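PDB 3R5T: ferric vibriobactin ABC transporter, periplasmic ferric vibriobactin-binding protein, which binds iron-loaded vibriobactin in the periplasm of Vibrio cholerae and probably delivers it to an ABC transporter for import. Local coordinates for residues H218-T230 with A242-S254. Numbering follows the deposited sequence. Where two conformers were deposited one is given.
Sequences HYEHLTQLQAETT and AFLHDPILKNLPS
Tyr219 and Asp246 clasp one end, and Thr230 and Ser254 close the other, of a buried contact between the connection leading into strand 229-233 and the chain from the end of helix 237-244 to the start of helix 253-256; leucines and a proline pack between, on the lobe built around the mixed five-stranded sheet. The phenol of Tyr219 reaches Asp246 because its CG stands anti to the backbone N (chi1 170°). Tyr219 OH donates to Asp246 OD2 over 2.5 Å, on the syn side, with ring and carboxylate only 10° from coplanar. Tyr170 OH also bonds to this OD2, while OD1 takes the backbone N of Ile248 in an Asx turn, so both carboxylate oxygens are engaged and the group is held against rotation. Ile248 lies against the same phenol, its CG2 3.9 Å from Tyr219 CE1, and touches Thr223 CG2 with that same methyl. Leu249 CD2 sits 3.9 Å from Leu222 CB, and CD1 rests over one face of the Phe243 ring, displaced toward its rim. Farther along, in the conformer given, Leu252 CD2 lies 3.3 Å from both Leu222 O and Leu225 O, the two carbonyl oxygens meeting it from nearly perpendicular directions. The ring of Pro253 continues this line of packing, its CG 3.3 Å from Gln226 O. At the strand end Ser254 OG comes within 2.7 Å of Thr230 OG1, close enough for a hydrogen bond, although its proton has another possible acceptor; a water links Ser254 OG to Ala227 O, and Ser254 CA-H points at Glu228 O. The Thr230 hydroxyl has a second partner in Asn166 of strand 165-169. Thus helix 253-256 starts beside strand 229-233, between neighbouring strands 165-169 and 260-264, while Phe243 in the last turn of helix 237-244 packs on Val260 and meets Tyr170 edge-to-face.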
loop_
_atom_site.group_PDB
_atom_site.type_symbol
_atom_site.label_atom_id
_atom_site.label_comp_id
_atom_site.label_asym_id
_atom_site.label_seq_id
_atom_site.Cartn_x
_atom_site.Cartn_y
_atom_site.Cartn_z
ATOM N N HIS A 218 -17.859 -12.524 2.921
ATOM C CA HIS A 218 -17.973 -13.871 3.471
ATOM C C HIS A 218 -17.141 -14.821 2.616
ATOM O O HIS A 218 -17.053 -14.662 1.386
ATOM C CB HIS A 218 -19.418 -14.352 3.511
ATOM C CG HIS A 218 -20.292 -13.580 4.447
ATOM N ND1 HIS A 218 -21.668 -13.622 4.378
ATOM C CD2 HIS A 218 -19.993 -12.751 5.473
ATOM C CE1 HIS A 218 -22.180 -12.853 5.322
ATOM N NE2 HIS A 218 -21.184 -12.309 5.997
ATOM N N TYR A 219 -16.531 -15.795 3.286
ATOM C CA TYR A 219 -15.659 -16.779 2.664
ATOM C C TYR A 219 -16.259 -17.412 1.412
ATOM O O TYR A 219 -15.568 -17.562 0.405
ATOM C CB TYR A 219 -15.359 -17.873 3.681
ATOM C CG TYR A 219 -14.660 -19.093 3.129
ATOM C CD1 TYR A 219 -15.331 -20.305 3.024
ATOM C CD2 TYR A 219 -13.337 -19.039 2.714
ATOM C CE1 TYR A 219 -14.705 -21.435 2.548
ATOM C CE2 TYR A 219 -12.697 -20.168 2.217
ATOM C CZ TYR A 219 -13.395 -21.356 2.127
ATOM O OH TYR A 219 -12.784 -22.490 1.665
ATOM N N GLU A 220 -17.531 -17.785 1.490
ATOM C CA GLU A 220 -18.200 -18.484 0.385
ATOM C C GLU A 220 -18.106 -17.742 -0.947
ATOM O O GLU A 220 -18.107 -18.364 -2.013
ATOM C CB GLU A 220 -19.682 -18.756 0.697
ATOM C CG GLU A 220 -19.917 -19.838 1.726
ATOM C CD GLU A 220 -19.391 -19.448 3.084
ATOM O OE1 GLU A 220 -19.520 -18.252 3.438
ATOM O OE2 GLU A 220 -18.852 -20.334 3.787
ATOM N N HIS A 221 -18.058 -16.415 -0.906
ATOM C CA HIS A 221 -17.988 -15.649 -2.152
ATOM C C HIS A 221 -16.709 -15.903 -2.951
ATOM O O HIS A 221 -16.679 -15.645 -4.162
ATOM C CB HIS A 221 -18.162 -14.147 -1.906
ATOM C CG HIS A 221 -19.548 -13.750 -1.495
ATOM N ND1 HIS A 221 -20.650 -13.931 -2.303
ATOM C CD2 HIS A 221 -20.005 -13.160 -0.364
ATOM C CE1 HIS A 221 -21.728 -13.479 -1.684
ATOM N NE2 HIS A 221 -21.363 -13.007 -0.504
ATOM N N LEU A 222 -15.648 -16.356 -2.283
ATOM C CA LEU A 222 -14.418 -16.707 -2.994
ATOM C C LEU A 222 -14.669 -17.724 -4.095
ATOM O O LEU A 222 -14.003 -17.698 -5.137
ATOM C CB LEU A 222 -13.352 -17.253 -2.034
ATOM C CG LEU A 222 -12.669 -16.278 -1.066
ATOM C CD1 LEU A 222 -11.710 -17.057 -0.186
ATOM C CD2 LEU A 222 -11.937 -15.153 -1.814
ATOM N N THR A 223 -15.639 -18.611 -3.885
ATOM C CA THR A 223 -15.946 -19.623 -4.897
ATOM C C THR A 223 -16.509 -19.022 -6.177
ATOM O O THR A 223 -16.550 -19.694 -7.195
ATOM C CB THR A 223 -16.959 -20.673 -4.406
ATOM O OG1 THR A 223 -18.234 -20.052 -4.196
ATOM C CG2 THR A 223 -16.478 -21.348 -3.123
ATOM N N GLN A 224 -16.937 -17.758 -6.116
ATOM C CA GLN A 224 -17.586 -17.108 -7.255
ATOM C C GLN A 224 -16.626 -16.302 -8.118
ATOM O O GLN A 224 -17.032 -15.761 -9.152
ATOM C CB GLN A 224 -18.739 -16.229 -6.766
ATOM C CG GLN A 224 -19.812 -17.031 -6.027
ATOM C CD GLN A 224 -20.904 -16.158 -5.423
ATOM O OE1 GLN A 224 -20.657 -15.374 -4.517
ATOM N NE2 GLN A 224 -22.130 -16.314 -5.920
ATOM N N LEU A 225 -15.358 -16.240 -7.718
ATOM C CA LEU A 225 -14.366 -15.499 -8.504
ATOM C C LEU A 225 -14.141 -16.163 -9.867
ATOM O O LEU A 225 -14.051 -17.387 -9.971
ATOM C CB LEU A 225 -13.055 -15.363 -7.719
ATOM C CG LEU A 225 -13.161 -14.498 -6.466
ATOM C CD1 LEU A 225 -11.917 -14.646 -5.591
ATOM C CD2 LEU A 225 -13.373 -13.048 -6.852
ATOM N N GLN A 226 -14.061 -15.361 -10.923
ATOM C CA GLN A 226 -14.006 -15.940 -12.262
ATOM C C GLN A 226 -12.645 -15.855 -12.952
ATOM O O GLN A 226 -12.421 -16.527 -13.966
ATOM C CB GLN A 226 -15.084 -15.328 -13.163
ATOM C CG GLN A 226 -16.517 -15.524 -12.673
ATOM C CD GLN A 226 -17.063 -16.926 -12.933
ATOM O OE1 GLN A 226 -18.280 -17.124 -13.007
ATOM N NE2 GLN A 226 -16.171 -17.900 -13.074
ATOM N N ALA A 227 -11.742 -15.044 -12.416
ATOM C CA ALA A 227 -10.470 -14.829 -13.098
ATOM C C ALA A 227 -9.632 -16.102 -13.203
ATOM O O ALA A 227 -9.647 -16.979 -12.325
ATOM C CB ALA A 227 -9.670 -13.699 -12.448
ATOM N N GLU A 228 -8.887 -16.170 -14.297
ATOM C CA GLU A 228 -8.043 -17.303 -14.620
ATOM C C GLU A 228 -6.757 -17.319 -13.806
ATOM O O GLU A 228 -6.047 -18.324 -13.781
ATOM C CB GLU A 228 -7.697 -17.275 -16.109
ATOM C CG GLU A 228 -8.906 -17.405 -17.027
ATOM C CD GLU A 228 -9.452 -16.076 -17.560
ATOM O OE1 GLU A 228 -9.372 -15.022 -16.880
ATOM O OE2 GLU A 228 -9.986 -16.097 -18.692
ATOM N N THR A 229 -6.462 -16.199 -13.152
ATOM C CA THR A 229 -5.248 -16.054 -12.360
ATOM C C THR A 229 -5.597 -15.394 -11.032
ATOM O O THR A 229 -6.440 -14.503 -10.982
ATOM C CB THR A 229 -4.190 -15.220 -13.110
ATOM O OG1 THR A 229 -3.789 -15.930 -14.293
ATOM C CG2 THR A 229 -2.964 -14.963 -12.236
ATOM N N THR A 230 -4.974 -15.861 -9.953
ATOM C CA THR A 230 -5.159 -15.263 -8.639
ATOM C C THR A 230 -3.814 -14.911 -8.027
ATOM O O THR A 230 -2.899 -15.732 -8.016
ATOM C CB THR A 230 -5.883 -16.229 -7.664
ATOM O OG1 THR A 230 -7.241 -16.409 -8.081
ATOM C CG2 THR A 230 -5.855 -15.672 -6.214
ATOM N N ALA A 242 -1.713 -23.120 0.100
ATOM C CA ALA A 242 -2.850 -23.391 0.974
ATOM C C ALA A 242 -4.161 -23.006 0.274
ATOM O O ALA A 242 -5.161 -23.719 0.384
ATOM C CB ALA A 242 -2.701 -22.650 2.294
ATOM N N PHE A 243 -4.136 -21.886 -0.446
ATOM C CA PHE A 243 -5.267 -21.453 -1.265
ATOM C C PHE A 243 -5.571 -22.499 -2.337
ATOM O O PHE A 243 -6.710 -22.945 -2.481
ATOM C CB PHE A 243 -4.955 -20.104 -1.915
ATOM C CG PHE A 243 -6.105 -19.503 -2.666
ATOM C CD1 PHE A 243 -6.250 -19.702 -4.038
ATOM C CD2 PHE A 243 -7.020 -18.684 -2.009
ATOM C CE1 PHE A 243 -7.295 -19.129 -4.727
ATOM C CE2 PHE A 243 -8.065 -18.099 -2.697
ATOM C CZ PHE A 243 -8.206 -18.313 -4.068
ATOM N N LEU A 244 -4.539 -22.896 -3.073
ATOM C CA LEU A 244 -4.669 -23.866 -4.159
ATOM C C LEU A 244 -5.286 -25.183 -3.709
ATOM O O LEU A 244 -6.011 -25.830 -4.469
ATOM C CB LEU A 244 -3.296 -24.156 -4.745
ATOM C CG LEU A 244 -2.775 -23.294 -5.878
ATOM C CD1 LEU A 244 -1.267 -23.147 -5.753
ATOM C CD2 LEU A 244 -3.187 -23.885 -7.249
ATOM N N HIS A 245 -4.988 -25.586 -2.480
ATOM C CA HIS A 245 -5.441 -26.880 -1.979
ATOM C C HIS A 245 -6.673 -26.798 -1.086
ATOM O O HIS A 245 -7.097 -27.801 -0.524
ATOM C CB HIS A 245 -4.303 -27.617 -1.264
ATOM C CG HIS A 245 -3.233 -28.102 -2.191
ATOM N ND1 HIS A 245 -2.062 -27.409 -2.404
ATOM C CD2 HIS A 245 -3.170 -29.200 -2.983
ATOM C CE1 HIS A 245 -1.319 -28.061 -3.279
ATOM N NE2 HIS A 245 -1.969 -29.151 -3.647
ATOM N N ASP A 246 -7.255 -25.611 -0.962
ATOM C CA ASP A 246 -8.484 -25.460 -0.197
ATOM C C ASP A 246 -9.587 -26.193 -0.955
ATOM O O ASP A 246 -9.957 -25.778 -2.042
ATOM C CB ASP A 246 -8.826 -23.978 -0.055
ATOM C CG ASP A 246 -10.104 -23.734 0.723
ATOM O OD1 ASP A 246 -10.924 -24.663 0.851
ATOM O OD2 ASP A 246 -10.294 -22.596 1.200
ATOM N N PRO A 247 -10.112 -27.288 -0.385
ATOM C CA PRO A 247 -11.048 -28.141 -1.131
ATOM C C PRO A 247 -12.296 -27.397 -1.586
ATOM O O PRO A 247 -12.853 -27.721 -2.634
ATOM C CB PRO A 247 -11.436 -29.232 -0.116
ATOM C CG PRO A 247 -10.389 -29.194 0.905
ATOM C CD PRO A 247 -9.906 -27.778 0.989
ATOM N N ILE A 248 -12.739 -26.424 -0.801
ATOM C CA ILE A 248 -13.916 -25.655 -1.178
ATOM C C ILE A 248 -13.699 -24.885 -2.493
ATOM O O ILE A 248 -14.633 -24.727 -3.282
ATOM C CB ILE A 248 -14.344 -24.701 -0.038
ATOM C CG1 ILE A 248 -14.659 -25.491 1.245
ATOM C CG2 ILE A 248 -15.514 -23.820 -0.476
ATOM C CD1 ILE A 248 -15.836 -26.406 1.129
ATOM N N LEU A 249 -12.463 -24.461 -2.746
ATOM C CA LEU A 249 -12.145 -23.633 -3.916
ATOM C C LEU A 249 -11.673 -24.435 -5.136
ATOM O O LEU A 249 -11.206 -23.863 -6.123
ATOM C CB LEU A 249 -11.074 -22.597 -3.538
ATOM C CG LEU A 249 -11.357 -21.774 -2.281
ATOM C CD1 LEU A 249 -10.205 -20.810 -1.992
ATOM C CD2 LEU A 249 -12.677 -21.030 -2.407
ATOM N N LYS A 250 -11.831 -25.751 -5.082
ATOM C CA LYS A 250 -11.225 -26.636 -6.069
ATOM C C LYS A 250 -11.614 -26.311 -7.512
ATOM O O LYS A 250 -10.858 -26.594 -8.444
ATOM C CB LYS A 250 -11.540 -28.107 -5.739
ATOM C CG LYS A 250 -13.030 -28.473 -5.739
ATOM C CD LYS A 250 -13.263 -29.994 -5.652
ATOM C CE LYS A 250 -13.080 -30.535 -4.242
ATOM N NZ LYS A 250 -14.178 -30.163 -3.301
ATOM N N ASN A 251 -12.776 -25.700 -7.690
ATOM C CA ASN A 251 -13.278 -25.441 -9.040
ATOM C C ASN A 251 -13.038 -24.012 -9.540
ATOM O O ASN A 251 -13.513 -23.629 -10.614
ATOM C CB ASN A 251 -14.751 -25.842 -9.141
ATOM C CG ASN A 251 -14.938 -27.341 -9.082
ATOM O OD1 ASN A 251 -14.180 -28.091 -9.700
ATOM N ND2 ASN A 251 -15.940 -27.792 -8.331
ATOM N N LEU A 252 -12.290 -23.219 -8.777
ATOM C CA LEU A 252 -11.939 -21.878 -9.232
ATOM C C LEU A 252 -11.138 -21.950 -10.520
ATOM O O LEU A 252 -10.252 -22.786 -10.664
ATOM C CB LEU A 252 -11.123 -21.112 -8.186
ATOM C CG LEU A 252 -11.889 -20.383 -7.085
ATOM C CD1 LEU A 252 -10.918 -19.619 -6.189
ATOM C CD2 LEU A 252 -12.921 -19.445 -7.672
ATOM N N PRO A 253 -11.445 -21.065 -11.477
ATOM C CA PRO A 253 -10.678 -21.109 -12.722
ATOM C C PRO A 253 -9.170 -20.994 -12.502
ATOM O O PRO A 253 -8.402 -21.698 -13.163
ATOM C CB PRO A 253 -11.213 -19.904 -13.508
ATOM C CG PRO A 253 -12.603 -19.706 -12.977
ATOM C CD PRO A 253 -12.545 -20.086 -11.523
ATOM N N SER A 254 -8.747 -20.140 -11.571
ATOM C CA SER A 254 -7.320 -19.962 -11.325
ATOM C C SER A 254 -6.670 -21.205 -10.709
ATOM O O SER A 254 -5.516 -21.521 -11.004
ATOM C CB SER A 254 -7.084 -18.721 -10.465
ATOM O OG SER A 254 -7.795 -18.819 -9.240
HETATM O O HOH W 1 -10.409 -17.035 -9.693
#